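Local coordinates for protein putative glucoamylase (Bacteroides caccae ATCC 43185, PDB 4QT9) that is a putative glucoamylase, probably a glycoside hydrolase that cleaves glucose-containing polysaccharides, at residues A[314-319]-A[333-338]. Numbering follows the deposited sequence.
Sequences WGLTAS and QDDKGV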
ATOM      1  N   TRP A 314      -2.222  13.922 -14.353  1.00 22.96           N
ATOM      2  CA  TRP A 314      -3.200  13.937 -13.270  1.00 23.61           C
ATOM      3  C   TRP A 314      -2.793  12.931 -12.201  1.00 27.02           C
ATOM      4  O   TRP A 314      -1.952  12.070 -12.461  1.00 27.61           O
ATOM      5  CB  TRP A 314      -4.639  13.615 -13.785  1.00 22.33           C
ATOM      6  CG  TRP A 314      -4.774  12.307 -14.520  1.00 22.61           C
ATOM      7  CD1 TRP A 314      -4.669  12.113 -15.871  1.00 25.76           C
ATOM      8  CD2 TRP A 314      -5.085  11.026 -13.950  1.00 21.81           C
ATOM      9  NE1 TRP A 314      -4.881  10.788 -16.179  1.00 25.26           N
ATOM     10  CE2 TRP A 314      -5.141  10.095 -15.016  1.00 25.79           C
ATOM     11  CE3 TRP A 314      -5.345  10.577 -12.644  1.00 22.20           C
ATOM     12  CZ2 TRP A 314      -5.428   8.741 -14.813  1.00 24.86           C
ATOM     13  CZ3 TRP A 314      -5.615   9.225 -12.441  1.00 23.73           C
ATOM     14  CH2 TRP A 314      -5.637   8.320 -13.515  1.00 24.50           C
ATOM     15  N   GLY A 315      -3.414  13.014 -11.035  1.00 23.17           N
ATOM     16  CA  GLY A 315      -3.139  12.058  -9.970  1.00 23.34           C
ATOM     17  C   GLY A 315      -2.828  12.727  -8.654  1.00 27.84           C
ATOM     18  O   GLY A 315      -1.694  13.165  -8.425  1.00 26.20           O
ATOM     19  N   LEU A 316      -3.861  12.821  -7.791  1.00 24.19           N
ATOM     20  CA  LEU A 316      -3.762  13.444  -6.473  1.00 23.09           C
ATOM     21  C   LEU A 316      -3.880  12.417  -5.355  1.00 24.66           C
ATOM     22  O   LEU A 316      -4.904  11.734  -5.214  1.00 22.47           O
ATOM     23  CB  LEU A 316      -4.822  14.538  -6.276  1.00 23.09           C
ATOM     24  CG  LEU A 316      -4.808  15.686  -7.271  1.00 27.35           C
ATOM     25  CD1 LEU A 316      -5.962  16.631  -7.005  1.00 28.50           C
ATOM     26  CD2 LEU A 316      -3.519  16.414  -7.243  1.00 26.41           C
ATOM     27  N   THR A 317      -2.826  12.363  -4.527  1.00 19.72           N
ATOM     28  CA  THR A 317      -2.765  11.478  -3.376  1.00 18.73           C
ATOM     29  C   THR A 317      -1.827  12.046  -2.327  1.00 21.63           C
ATOM     30  O   THR A 317      -1.067  12.978  -2.622  1.00 21.47           O
ATOM     31  CB  THR A 317      -2.323  10.080  -3.817  1.00 22.88           C
ATOM     32  OG1 THR A 317      -2.746   9.188  -2.808  1.00 24.46           O
ATOM     33  CG2 THR A 317      -0.799   9.979  -4.047  1.00 15.84           C
ATOM     34  N   ALA A 318      -1.821  11.436  -1.134  1.00 18.34           N
ATOM     35  CA  ALA A 318      -0.917  11.791  -0.039  1.00 19.84           C
ATOM     36  C   ALA A 318       0.559  11.588  -0.482  1.00 24.72           C
ATOM     37  O   ALA A 318       0.878  10.574  -1.100  1.00 24.26           O
ATOM     38  CB  ALA A 318      -1.226  10.940   1.186  1.00 20.62           C
ATOM     39  N   SER A 319       1.420  12.600  -0.252  1.00 20.87           N
ATOM     40  CA  SER A 319       2.840  12.565  -0.632  1.00 21.68           C
ATOM     41  C   SER A 319       3.547  13.805  -0.134  1.00 24.48           C
ATOM     42  O   SER A 319       2.903  14.716   0.400  1.00 22.65           O
ATOM     43  CB  SER A 319       2.992  12.492  -2.159  1.00 25.32           C
ATOM     44  OG  SER A 319       2.490  13.657  -2.805  1.00 29.53           O
ATOM     45  N   GLN A 333      -9.645  22.242  -1.443  1.00 30.38           N
ATOM     46  CA  GLN A 333      -9.021  22.429  -0.123  1.00 30.76           C
ATOM     47  C   GLN A 333      -7.707  21.624   0.016  1.00 33.74           C
ATOM     48  O   GLN A 333      -6.758  22.091   0.653  1.00 33.66           O
ATOM     49  CB  GLN A 333     -10.000  22.035   1.003  1.00 32.04           C
ATOM     50  CG  GLN A 333     -11.134  23.055   1.231  1.00 49.90           C
ATOM     51  CD  GLN A 333     -12.101  23.216   0.065  1.00 71.32           C
ATOM     52  OE1 GLN A 333     -12.619  22.240  -0.498  1.00 66.36           O
ATOM     53  NE2 GLN A 333     -12.357  24.459  -0.329  1.00 63.05           N
ATOM     54  N   ASP A 334      -7.659  20.424  -0.582  1.00 29.16           N
ATOM     55  CA  ASP A 334      -6.517  19.507  -0.463  1.00 27.50           C
ATOM     56  C   ASP A 334      -5.577  19.596  -1.669  1.00 31.39           C
ATOM     57  O   ASP A 334      -4.413  19.170  -1.570  1.00 30.68           O
ATOM     58  CB  ASP A 334      -7.018  18.063  -0.271  1.00 28.48           C
ATOM     59  CG  ASP A 334      -7.902  17.838   0.955  1.00 45.50           C
ATOM     60  OD1 ASP A 334      -7.687  18.525   1.991  1.00 47.74           O
ATOM     61  OD2 ASP A 334      -8.779  16.951   0.895  1.00 49.55           O
ATOM     62  N   ASP A 335      -6.060  20.169  -2.793  1.00 27.89           N
ATOM     63  CA  ASP A 335      -5.263  20.356  -4.002  1.00 27.04           C
ATOM     64  C   ASP A 335      -4.234  21.467  -3.778  1.00 30.45           C
ATOM     65  O   ASP A 335      -4.613  22.580  -3.446  1.00 32.18           O
ATOM     66  CB  ASP A 335      -6.171  20.655  -5.204  1.00 29.49           C
ATOM     67  CG  ASP A 335      -5.469  20.981  -6.512  1.00 37.74           C
ATOM     68  OD1 ASP A 335      -4.284  20.561  -6.683  1.00 39.43           O
ATOM     69  OD2 ASP A 335      -6.111  21.607  -7.384  1.00 35.00           O
ATOM     70  N   LYS A 336      -2.935  21.150  -3.928  1.00 25.73           N
ATOM     71  CA  LYS A 336      -1.852  22.118  -3.701  1.00 25.69           C
ATOM     72  C   LYS A 336      -1.006  22.344  -4.940  1.00 28.31           C
ATOM     73  O   LYS A 336       0.048  22.970  -4.844  1.00 28.93           O
ATOM     74  CB  LYS A 336      -0.942  21.662  -2.534  1.00 28.76           C
ATOM     75  CG  LYS A 336      -1.655  21.419  -1.198  1.00 37.25           C
ATOM     76  CD  LYS A 336      -2.039  22.713  -0.489  1.00 48.29           C
ATOM     77  CE  LYS A 336      -2.291  22.496   0.980  1.00 65.39           C
ATOM     78  NZ  LYS A 336      -3.621  21.888   1.234  1.00 77.48           N
ATOM     79  N   GLY A 337      -1.446  21.831  -6.087  1.00 23.94           N
ATOM     80  CA  GLY A 337      -0.698  21.960  -7.338  1.00 23.69           C
ATOM     81  C   GLY A 337       0.357  20.899  -7.494  1.00 26.61           C
ATOM     82  O   GLY A 337       1.250  21.004  -8.338  1.00 27.36           O
ATOM     83  N   VAL A 338       0.238  19.854  -6.695  1.00 21.80           N
ATOM     84  CA  VAL A 338       1.219  18.779  -6.641  1.00 20.30           C
ATOM     85  C   VAL A 338       0.656  17.499  -7.253  1.00 25.39           C
ATOM     86  O   VAL A 338      -0.398  17.016  -6.827  1.00 25.63           O
ATOM     87  CB  VAL A 338       1.693  18.557  -5.182  1.00 21.02           C
ATOM     88  CG1 VAL A 338       2.567  17.331  -5.069  1.00 18.70           C
ATOM     89  CG2 VAL A 338       2.404  19.797  -4.631  1.00 21.50           C
TER
HETATM   90  O   HOH W   1      -0.709  14.642  -5.469  1.00 23.49           O
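L316 reaches V338 with a single methyl: CD2 lies 3.2 Å from V338 O, a close approach of carbon to carbonyl oxygen. With CG anti to the carbonyl carbon (chi1 -58°) and CD1 anti to CA (chi2 176°), CD2 is the methyl turned toward 333-338. The same methyl passes D335 OD1 at 4.3 Å, and the L316 side chain also touches Y298 of helix 284-301. A water bridges the two backbones, accepting from T317 N at 3.3 Å and, on its geometry, donating to V338 O at 2.8 Å, though other acceptors compete. Further along, S319 OG lies 4.3 Å from V338 CG1, while the hydroxyl shares a hydrogen bond with S340 OG. Both segments belong to the alpha/alpha toroid: 314-319 runs into the hairpin of strands 318-321 and 324-327, and the loop holding 333-338 comes after this hairpin, leading to helix 341-345. Within that loop D335 forms an Asx turn: OD1 accepts from G337 N at 3.2 Å, met 47° out of the carboxylate plane, and the positive phi of G337 suits a glycine. The other carboxylate oxygen, OD2, bonds Y298 OH, and K304 NZ donates to D335 O, tying the turn to helix 284-301 and the residues just after it.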